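Long-range contacts in redox-sensing transcriptional repressor rex (PDB 3WGG), which probably modulates transcription in response to the cellular NADH/NAD(+) balance, as a DNA-binding homodimer of the Rex family: residues Ile154-Ala159 with Leu178-Lys183; Pro16-Tyr21 with Glu40-Thr45; Ile171-Asn176 with Asp187-Asn192. All coordinates share one frame; numbering follows the deposited sequence.

Contact 1 of 3, residues Ile154-Ala159 with Leu178-Lys183. With 8NA (alpha-Diphosphopyridine nucleotide), chain C.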
# COMPACT_ATOMS: atom_id res chain seq x y z
N ILE A 154 9.25 8.11 10.66
CA ILE A 154 9.97 8.04 11.93
C ILE A 154 9.50 6.86 12.77
O ILE A 154 8.49 6.28 12.45
CB ILE A 154 9.78 9.33 12.75
CG1 ILE A 154 8.29 9.59 13.01
CG2 ILE A 154 10.48 10.49 12.05
CD1 ILE A 154 8.03 10.58 14.07
N PRO A 155 10.22 6.54 13.87
CA PRO A 155 9.76 5.46 14.75
C PRO A 155 8.49 5.89 15.47
O PRO A 155 8.19 7.08 15.58
CB PRO A 155 10.95 5.24 15.73
CG PRO A 155 12.17 5.95 15.09
CD PRO A 155 11.55 7.07 14.25
N LYS A 156 7.69 4.90 15.87
CA LYS A 156 6.35 5.12 16.43
C LYS A 156 6.34 6.06 17.63
O LYS A 156 5.45 6.87 17.79
CB LYS A 156 5.81 3.81 16.99
CG LYS A 156 5.28 2.81 16.03
CD LYS A 156 4.86 1.56 16.82
CE LYS A 156 6.08 0.80 17.33
NZ LYS A 156 6.00 0.58 18.82
N ASP A 157 7.31 5.87 18.51
CA ASP A 157 7.20 6.33 19.89
C ASP A 157 6.93 7.83 20.05
O ASP A 157 6.48 8.29 21.11
CB ASP A 157 8.49 5.96 20.61
CG ASP A 157 9.69 6.36 19.80
OD1 ASP A 157 9.62 7.45 19.20
OD2 ASP A 157 10.68 5.58 19.73
N ASN A 158 7.18 8.60 19.00
CA ASN A 158 7.10 10.05 19.10
C ASN A 158 6.57 10.63 17.79
O ASN A 158 6.78 11.80 17.47
CB ASN A 158 8.49 10.63 19.40
CG ASN A 158 9.50 10.33 18.27
OD1 ASN A 158 9.11 10.08 17.13
ND2 ASN A 158 10.79 10.34 18.61
N ALA A 159 5.89 9.77 17.03
CA ALA A 159 5.08 10.21 15.93
C ALA A 159 4.03 11.25 16.35
O ALA A 159 3.91 12.28 15.68
CB ALA A 159 4.43 9.02 15.26
N LEU A 178 3.67 5.01 9.85
CA LEU A 178 3.69 4.30 11.14
C LEU A 178 2.38 3.58 11.53
O LEU A 178 1.29 4.12 11.31
CB LEU A 178 4.15 5.21 12.29
CG LEU A 178 4.90 6.52 12.01
CD1 LEU A 178 5.48 7.02 13.31
CD2 LEU A 178 5.99 6.42 10.97
N PRO A 179 2.48 2.37 12.13
CA PRO A 179 1.27 1.70 12.61
C PRO A 179 0.90 2.19 14.00
O PRO A 179 1.00 1.45 14.97
CB PRO A 179 1.68 0.24 12.66
CG PRO A 179 3.10 0.30 13.06
CD PRO A 179 3.68 1.54 12.37
N ILE A 180 0.50 3.44 14.09
CA ILE A 180 -0.04 4.03 15.30
C ILE A 180 -1.27 4.58 14.66
O ILE A 180 -1.27 4.75 13.44
CB ILE A 180 0.82 5.25 15.75
CG1 ILE A 180 2.20 4.82 16.19
CG2 ILE A 180 0.12 6.09 16.83
CD1 ILE A 180 2.28 4.35 17.66
N ASP A 181 -2.31 4.91 15.41
CA ASP A 181 -3.35 5.72 14.78
C ASP A 181 -3.30 7.15 15.29
O ASP A 181 -3.81 7.46 16.37
CB ASP A 181 -4.73 5.04 14.73
CG ASP A 181 -5.63 5.38 15.91
OD1 ASP A 181 -5.28 5.01 17.05
OD2 ASP A 181 -6.72 5.96 15.70
N LEU A 182 -2.62 8.00 14.52
CA LEU A 182 -2.40 9.40 14.87
C LEU A 182 -3.70 10.14 15.05
O LEU A 182 -4.65 9.93 14.31
CB LEU A 182 -1.54 10.10 13.81
CG LEU A 182 -0.16 9.50 13.53
CD1 LEU A 182 0.40 10.05 12.23
CD2 LEU A 182 0.80 9.77 14.66
N LYS A 183 -3.74 11.00 16.06
CA LYS A 183 -4.83 11.93 16.24
C LYS A 183 -4.49 13.21 15.49
O LYS A 183 -3.43 13.79 15.70
CB LYS A 183 -5.01 12.25 17.73
CG LYS A 183 -4.79 11.07 18.69
CD LYS A 183 -5.21 11.43 20.13
CE LYS A 183 -4.52 10.54 21.18
NZ LYS A 183 -3.06 10.85 21.38
PA 8NA C . 15.62 4.12 10.66
O1A 8NA C . 16.13 3.89 12.06
O2A 8NA C . 16.44 3.69 9.45
O5B 8NA C . 15.18 5.67 10.53
C5B 8NA C . 14.36 6.36 11.47
C4B 8NA C . 14.89 7.79 11.41
O4B 8NA C . 14.06 8.72 12.09
C3B 8NA C . 16.26 7.89 12.06
O3B 8NA C . 17.08 8.52 11.07
C2B 8NA C . 16.02 8.79 13.28
O2B 8NA C . 17.13 9.67 13.51
C1B 8NA C . 14.87 9.64 12.80
N9A 8NA C . 14.00 10.14 13.86
C8A 8NA C . 13.67 9.57 15.04
N7A 8NA C . 12.77 10.39 15.64
C5A 8NA C . 12.58 11.46 14.83
C6A 8NA C . 11.83 12.62 14.90
N6A 8NA C . 11.04 12.88 15.97
N1A 8NA C . 11.89 13.51 13.90
C2A 8NA C . 12.68 13.33 12.83
N3A 8NA C . 13.45 12.25 12.74
C4A 8NA C . 13.39 11.31 13.72
O3 8NA C . 14.19 3.33 10.54
PN 8NA C . 13.48 3.11 9.10
O1N 8NA C . 13.94 1.81 8.52
O2N 8NA C . 13.66 4.34 8.24
O5D 8NA C . 11.92 2.88 9.51
C5D 8NA C . 11.04 3.91 10.00
C4D 8NA C . 9.69 3.29 10.43
O4D 8NA C . 9.40 2.13 9.62
C3D 8NA C . 9.64 2.79 11.85
O3D 8NA C . 8.28 2.92 12.34
C2D 8NA C . 9.92 1.30 11.72
O2D 8NA C . 9.20 0.69 12.78
C1D 8NA C . 9.39 0.89 10.34
N1N 8NA C . 7.98 0.41 10.30
C2N 8NA C . 7.69 -0.91 10.60
C3N 8NA C . 6.45 -1.44 10.58
C7N 8NA C . 6.30 -2.86 10.93
O7N 8NA C . 7.22 -3.48 11.46
N7N 8NA C . 5.13 -3.43 10.62
C4N 8NA C . 5.26 -0.59 10.17
C5N 8NA C . 5.69 0.82 9.82
C6N 8NA C . 6.96 1.25 9.89
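Ile154 O borders the Leu178 side chain and also takes a weak, long bond of 3.4 Å from ribose hydroxyl O3D of the dinucleotide. Both loops follow neighbouring parallel strands, 149-152 and 173-176, at the carboxyl edge of a Rossmann fold, where such folds bind nucleotides. Ile154 is a known NAD(+) and NADH contact. With its CG1 between the backbone N and the carbonyl carbon (chi1 57°), its CG2 lies beside the backbone N and touches adenine C4A at 3.5 Å. Pro155 adds its CD, 3.4 Å from C8A of the same base. At the other end of the ligand, Pro179 brings its CD to 3.3 Å from C5N of the nicotinamide. Pro179 is the centre of an inverse gamma turn, closed by a weak bond from Ile180 N to Leu178 O. Leu178 CD1 is modelled too close to Ala159 CB, so its placement is doubtful. Lys156 and Ile180 meet through aliphatic carbons, with Lys156 CB 3.6 Å from Ile180 CD1. The lysine chain then bends at chi3 and carries its amine away from Ile180. Helix 159-168 begins at Ala159, whose N bonds to Lys156 O at 3.0 Å. On this first residue of the helix, Ala159 CB rests 3.8 Å from Leu182 CD2.

Contact 2 of 3, residues Pro16-Tyr21 with Glu40-Thr45. With SO4 (sulfate ion), chain D.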
# COMPACT_ATOMS: atom_id res chain seq x y z
N PRO A 16 -7.14 5.58 -8.17
CA PRO A 16 -5.76 5.59 -8.64
C PRO A 16 -5.50 4.31 -9.40
O PRO A 16 -4.71 4.30 -10.32
CB PRO A 16 -4.92 5.63 -7.32
CG PRO A 16 -5.79 6.31 -6.34
CD PRO A 16 -7.23 5.85 -6.71
N ARG A 17 -6.19 3.23 -9.08
CA ARG A 17 -5.89 2.01 -9.83
C ARG A 17 -6.38 2.20 -11.26
O ARG A 17 -5.66 1.92 -12.24
CB ARG A 17 -6.51 0.77 -9.19
CG ARG A 17 -6.09 -0.54 -9.88
CD ARG A 17 -6.31 -1.76 -8.92
NE ARG A 17 -5.79 -2.98 -9.53
CZ ARG A 17 -6.54 -3.94 -10.05
NH1 ARG A 17 -7.87 -3.88 -9.97
NH2 ARG A 17 -5.97 -4.98 -10.63
N TYR A 18 -7.57 2.76 -11.41
CA TYR A 18 -8.02 3.00 -12.80
C TYR A 18 -6.99 3.88 -13.50
O TYR A 18 -6.61 3.62 -14.65
CB TYR A 18 -9.36 3.67 -12.83
CG TYR A 18 -10.46 2.90 -12.19
CD1 TYR A 18 -10.58 1.53 -12.36
CD2 TYR A 18 -11.44 3.56 -11.46
CE1 TYR A 18 -11.67 0.84 -11.82
CE2 TYR A 18 -12.49 2.89 -10.91
CZ TYR A 18 -12.61 1.54 -11.09
OH TYR A 18 -13.67 0.90 -10.52
N HIS A 19 -6.47 4.86 -12.77
CA HIS A 19 -5.57 5.84 -13.36
C HIS A 19 -4.33 5.13 -13.87
O HIS A 19 -3.87 5.39 -14.99
CB HIS A 19 -5.23 6.93 -12.33
CG HIS A 19 -4.40 8.05 -12.86
ND1 HIS A 19 -3.07 8.19 -12.53
CD2 HIS A 19 -4.71 9.13 -13.61
CE1 HIS A 19 -2.59 9.28 -13.09
NE2 HIS A 19 -3.56 9.87 -13.77
N ARG A 20 -3.83 4.19 -13.08
CA ARG A 20 -2.63 3.41 -13.48
C ARG A 20 -2.82 2.58 -14.75
O ARG A 20 -1.95 2.54 -15.62
CB ARG A 20 -2.17 2.43 -12.36
CG ARG A 20 -1.26 3.04 -11.37
CD ARG A 20 -0.67 2.00 -10.41
NE ARG A 20 -1.64 1.43 -9.45
CZ ARG A 20 -2.05 0.18 -9.55
NH1 ARG A 20 -1.67 -0.55 -10.62
NH2 ARG A 20 -2.89 -0.32 -8.65
N TYR A 21 -3.90 1.82 -14.79
CA TYR A 21 -4.17 0.99 -15.94
C TYR A 21 -4.42 1.86 -17.18
O TYR A 21 -3.97 1.52 -18.29
CB TYR A 21 -5.36 0.08 -15.66
CG TYR A 21 -4.93 -1.22 -15.03
CD1 TYR A 21 -4.69 -2.35 -15.82
CD2 TYR A 21 -4.63 -1.29 -13.65
CE1 TYR A 21 -4.23 -3.56 -15.24
CE2 TYR A 21 -4.17 -2.48 -13.06
CZ TYR A 21 -3.96 -3.61 -13.85
OH TYR A 21 -3.50 -4.78 -13.27
N GLU A 40 -11.92 -7.08 -17.41
CA GLU A 40 -11.10 -8.27 -17.65
C GLU A 40 -9.64 -8.00 -17.30
O GLU A 40 -9.03 -8.79 -16.58
CB GLU A 40 -11.24 -8.77 -19.09
CG GLU A 40 -10.07 -9.64 -19.59
CD GLU A 40 -10.02 -11.04 -18.98
OE1 GLU A 40 -10.52 -11.99 -19.63
OE2 GLU A 40 -9.46 -11.22 -17.86
N LYS A 41 -9.10 -6.86 -17.76
CA LYS A 41 -7.70 -6.48 -17.49
C LYS A 41 -7.37 -6.27 -16.01
O LYS A 41 -6.23 -6.52 -15.61
CB LYS A 41 -7.30 -5.22 -18.26
CG LYS A 41 -6.39 -5.48 -19.42
CD LYS A 41 -5.73 -4.19 -19.84
CE LYS A 41 -5.12 -4.35 -21.20
NZ LYS A 41 -3.84 -5.13 -21.17
N MET A 42 -8.36 -5.83 -15.23
CA MET A 42 -8.14 -5.40 -13.84
C MET A 42 -8.73 -6.37 -12.82
O MET A 42 -8.46 -6.25 -11.62
CB MET A 42 -8.78 -4.03 -13.60
CG MET A 42 -8.19 -2.90 -14.42
SD MET A 42 -8.87 -1.29 -13.95
CE MET A 42 -8.41 -1.21 -12.21
N GLY A 43 -9.55 -7.31 -13.30
CA GLY A 43 -10.26 -8.25 -12.44
C GLY A 43 -11.18 -7.52 -11.48
O GLY A 43 -11.23 -7.84 -10.30
N VAL A 44 -11.84 -6.48 -11.98
CA VAL A 44 -12.91 -5.81 -11.23
C VAL A 44 -14.15 -6.02 -12.09
O VAL A 44 -14.03 -6.41 -13.25
CB VAL A 44 -12.62 -4.31 -11.01
CG1 VAL A 44 -13.81 -3.61 -10.31
CG2 VAL A 44 -11.35 -4.12 -10.19
N THR A 45 -15.33 -5.81 -11.50
CA THR A 45 -16.58 -5.91 -12.26
C THR A 45 -16.66 -4.77 -13.27
O THR A 45 -16.23 -3.65 -12.98
CB THR A 45 -17.85 -5.90 -11.35
OG1 THR A 45 -18.85 -5.08 -11.96
CG2 THR A 45 -17.54 -5.33 -9.96
S SO4 D . -2.24 -4.14 -9.81
O1 SO4 D . -3.17 -4.91 -10.63
O2 SO4 D . -1.25 -3.39 -10.59
O3 SO4 D . -3.20 -3.38 -8.99
O4 SO4 D . -1.45 -5.00 -8.95
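Arg17 reaches from helix 9-27 to the end of helix 35-42, touching Met42 along most of its length. Its CB lies near Met42 CE, and its CG is closer, 3.4 Å from the same methyl. From CG to NE the chain is extended, with CG anti to the backbone N (chi1 -174°), which carries the guanidinium to the last turn of helix 35-42. CD passes sulfate O3, and NE bonds to that oxygen at 2.7 Å. At the tip, NH1 and NH2 both grip Met42 O, at 2.9 and 3.0 Å. This oxygen lies in the guanidinium plane, while the two nitrogens reach it from opposite faces of its carbonyl plane. NH2 also bonds to sulfate O1, nearly straight at 171°. NH1 has Val44 CG2 beside it at the guanidinium edge. The positive group probably offsets the partial negative charge at the carbonyl end of helix 35-42. Met42 also packs on two rings: its CG lies over the face of the Tyr21 ring, 3.8 Å from the centroid, and its SD meets the Tyr18 ring edge-on in a Met-aromatic contact. Tyr21 OH donates to sulfate O1 at 2.7 Å. Arg20 and, from the second subunit, Asn192 also hold the sulfate, probably from the crystallisation liquor. Both segments lie almost wholly in the predicted helix-turn-helix region, where helix 35-42, the turn through Gly43 and helix 46-54 pack against helix 9-27.

Contact 3 of 3, residues Ile171-Asn176 with Asp187-Asn192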
# COMPACT_ATOMS: atom_id res chain seq x y z
N ILE A 171 0.07 22.32 8.45
CA ILE A 171 0.09 21.27 7.42
C ILE A 171 -1.34 20.87 7.09
O ILE A 171 -2.16 20.77 7.98
CB ILE A 171 0.88 20.01 7.88
CG1 ILE A 171 1.52 19.30 6.69
CG2 ILE A 171 -0.02 19.02 8.64
CD1 ILE A 171 2.90 19.95 6.41
N LYS A 172 -1.63 20.58 5.81
CA LYS A 172 -2.97 20.16 5.41
C LYS A 172 -3.21 18.63 5.45
O LYS A 172 -4.36 18.17 5.48
CB LYS A 172 -3.22 20.63 3.99
CG LYS A 172 -3.42 22.15 3.80
CD LYS A 172 -3.18 22.58 2.32
CE LYS A 172 -3.12 24.13 2.16
NZ LYS A 172 -3.79 24.89 3.32
N ALA A 173 -2.15 17.84 5.36
CA ALA A 173 -2.31 16.41 5.19
C ALA A 173 -1.06 15.73 5.68
O ALA A 173 0.02 16.30 5.53
CB ALA A 173 -2.57 16.04 3.70
N ILE A 174 -1.23 14.56 6.28
CA ILE A 174 -0.13 13.74 6.75
C ILE A 174 -0.22 12.35 6.09
O ILE A 174 -1.29 11.74 6.05
CB ILE A 174 -0.12 13.63 8.25
CG1 ILE A 174 0.19 15.00 8.86
CG2 ILE A 174 0.87 12.51 8.71
CD1 ILE A 174 0.02 15.09 10.38
N TRP A 175 0.85 11.91 5.45
CA TRP A 175 0.86 10.59 4.84
C TRP A 175 1.72 9.80 5.78
O TRP A 175 2.93 10.04 5.85
CB TRP A 175 1.50 10.68 3.44
CG TRP A 175 1.37 9.42 2.60
CD1 TRP A 175 0.34 8.54 2.58
CD2 TRP A 175 2.29 9.00 1.59
NE1 TRP A 175 0.57 7.54 1.64
CE2 TRP A 175 1.76 7.81 1.01
CE3 TRP A 175 3.53 9.48 1.14
CZ2 TRP A 175 2.44 7.09 0.01
CZ3 TRP A 175 4.18 8.80 0.09
CH2 TRP A 175 3.63 7.60 -0.44
N ASN A 176 1.09 8.91 6.55
CA ASN A 176 1.77 8.35 7.69
C ASN A 176 2.17 6.90 7.45
O ASN A 176 1.29 6.06 7.17
CB ASN A 176 0.86 8.46 8.94
CG ASN A 176 1.28 7.52 10.09
OD1 ASN A 176 2.45 7.49 10.49
ND2 ASN A 176 0.31 6.78 10.65
N ASP A 187 -10.26 18.55 10.10
CA ASP A 187 -9.96 19.16 8.81
C ASP A 187 -8.59 18.75 8.18
O ASP A 187 -8.25 19.18 7.06
CB ASP A 187 -10.01 20.66 8.96
CG ASP A 187 -8.91 21.18 9.84
OD1 ASP A 187 -8.69 20.64 10.95
OD2 ASP A 187 -8.24 22.13 9.40
N VAL A 188 -7.78 17.99 8.90
CA VAL A 188 -6.48 17.58 8.37
C VAL A 188 -6.61 16.20 7.68
O VAL A 188 -7.14 15.27 8.26
CB VAL A 188 -5.43 17.56 9.50
CG1 VAL A 188 -4.07 17.00 8.99
CG2 VAL A 188 -5.22 19.00 10.00
N ILE A 189 -6.12 16.07 6.45
CA ILE A 189 -6.17 14.76 5.78
C ILE A 189 -5.11 13.81 6.36
O ILE A 189 -3.92 14.11 6.32
CB ILE A 189 -5.97 14.88 4.24
CG1 ILE A 189 -6.92 15.90 3.59
CG2 ILE A 189 -6.07 13.50 3.58
CD1 ILE A 189 -8.37 15.53 3.72
N LEU A 190 -5.53 12.69 6.95
CA LEU A 190 -4.61 11.66 7.40
C LEU A 190 -4.79 10.41 6.55
O LEU A 190 -5.91 9.97 6.34
CB LEU A 190 -4.87 11.27 8.86
CG LEU A 190 -3.94 10.19 9.42
CD1 LEU A 190 -2.45 10.58 9.50
CD2 LEU A 190 -4.44 9.68 10.76
N GLU A 191 -3.69 9.86 6.05
CA GLU A 191 -3.72 8.67 5.23
C GLU A 191 -2.63 7.79 5.77
O GLU A 191 -1.47 8.18 5.75
CB GLU A 191 -3.46 8.99 3.73
CG GLU A 191 -3.09 7.76 2.83
CD GLU A 191 -4.24 6.74 2.66
OE1 GLU A 191 -5.32 6.93 3.24
OE2 GLU A 191 -4.04 5.68 1.99
N ASN A 192 -3.03 6.62 6.27
CA ASN A 192 -2.10 5.66 6.89
C ASN A 192 -1.76 4.53 5.94
O ASN A 192 -2.65 3.92 5.36
CB ASN A 192 -2.72 5.08 8.18
CG ASN A 192 -3.03 6.18 9.18
OD1 ASN A 192 -2.15 6.96 9.52
ND2 ASN A 192 -4.27 6.26 9.63
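Asn176 and Asn192 pair through their amides, with Asn176 ND2 donating to Asn192 OD1 at 2.7 Å and 174°. Asn176 CG is anti to the backbone N (chi1 162°), which carries ND2 to this oxygen. The acceptor lies in the plane of the Asn176 amide. The donor, however, sits above the carbonyl plane of Asn192, and the two amides stand at 90° to each other. The two strands that end in these asparagines run parallel. Ile189 N bonds to Lys172 O, and Ile189 O takes Ile174 N at 2.7 Å. Further along, Glu191 N bonds to Ile174 O, and Glu191 O takes Asn176 N at 2.8 Å. Strand 189-192 is the outermost on this side of the Rossmann sheet within the chain, next to strand 173-176, and the connection between the two contains no helix. On the sheet face with Ala173 and Ile189, Trp175 and Glu191 lie side by side, pointing the same way. Glu191 CG meets the indole edge at 3.5 Å from Trp175 CD1. On the other face, Ile174 CG2 touches Leu190 CD1 at 3.9 Å. An alanine in place of Asn176 would probably leave Asn192 OD1 without this donor and Leu178 N without the OD1 that accepts from it. Helix 159-168 packs on Ile174, and strand 149-152 bonds to the far edge of strand 173-176. Ser198 of the second subunit bonds to Trp175 NE1 and Glu191 OE2, while Arg205 of that subunit and Arg13 of the same chain form salt bridges with the Glu191 carboxylate.

How the contacts relate
Contact 2 comes first along the chain, within the N-terminal DNA-binding region. Contacts 1 and 3 follow, and their segments alternate: 154-159, 171-176, 178-183, 187-192. These two share the nucleotide-binding sheet. Strand 173-176 of contact 3 leads, one residue on, into the loop 178-183 of contact 1. Their centres are 13 Å apart, and they touch where Leu182 CD1 lies 3.4 Å from Asn176 CG. Contact 2 lies on the opposite side of the chain's centre, with its centre about 32 Å from that of contact 1 and 26 Å from that of contact 3. All three reach the second subunit, contact 1 through Asp181 alone, consistent with the dimer interface linking nucleotide-binding and DNA-binding parts.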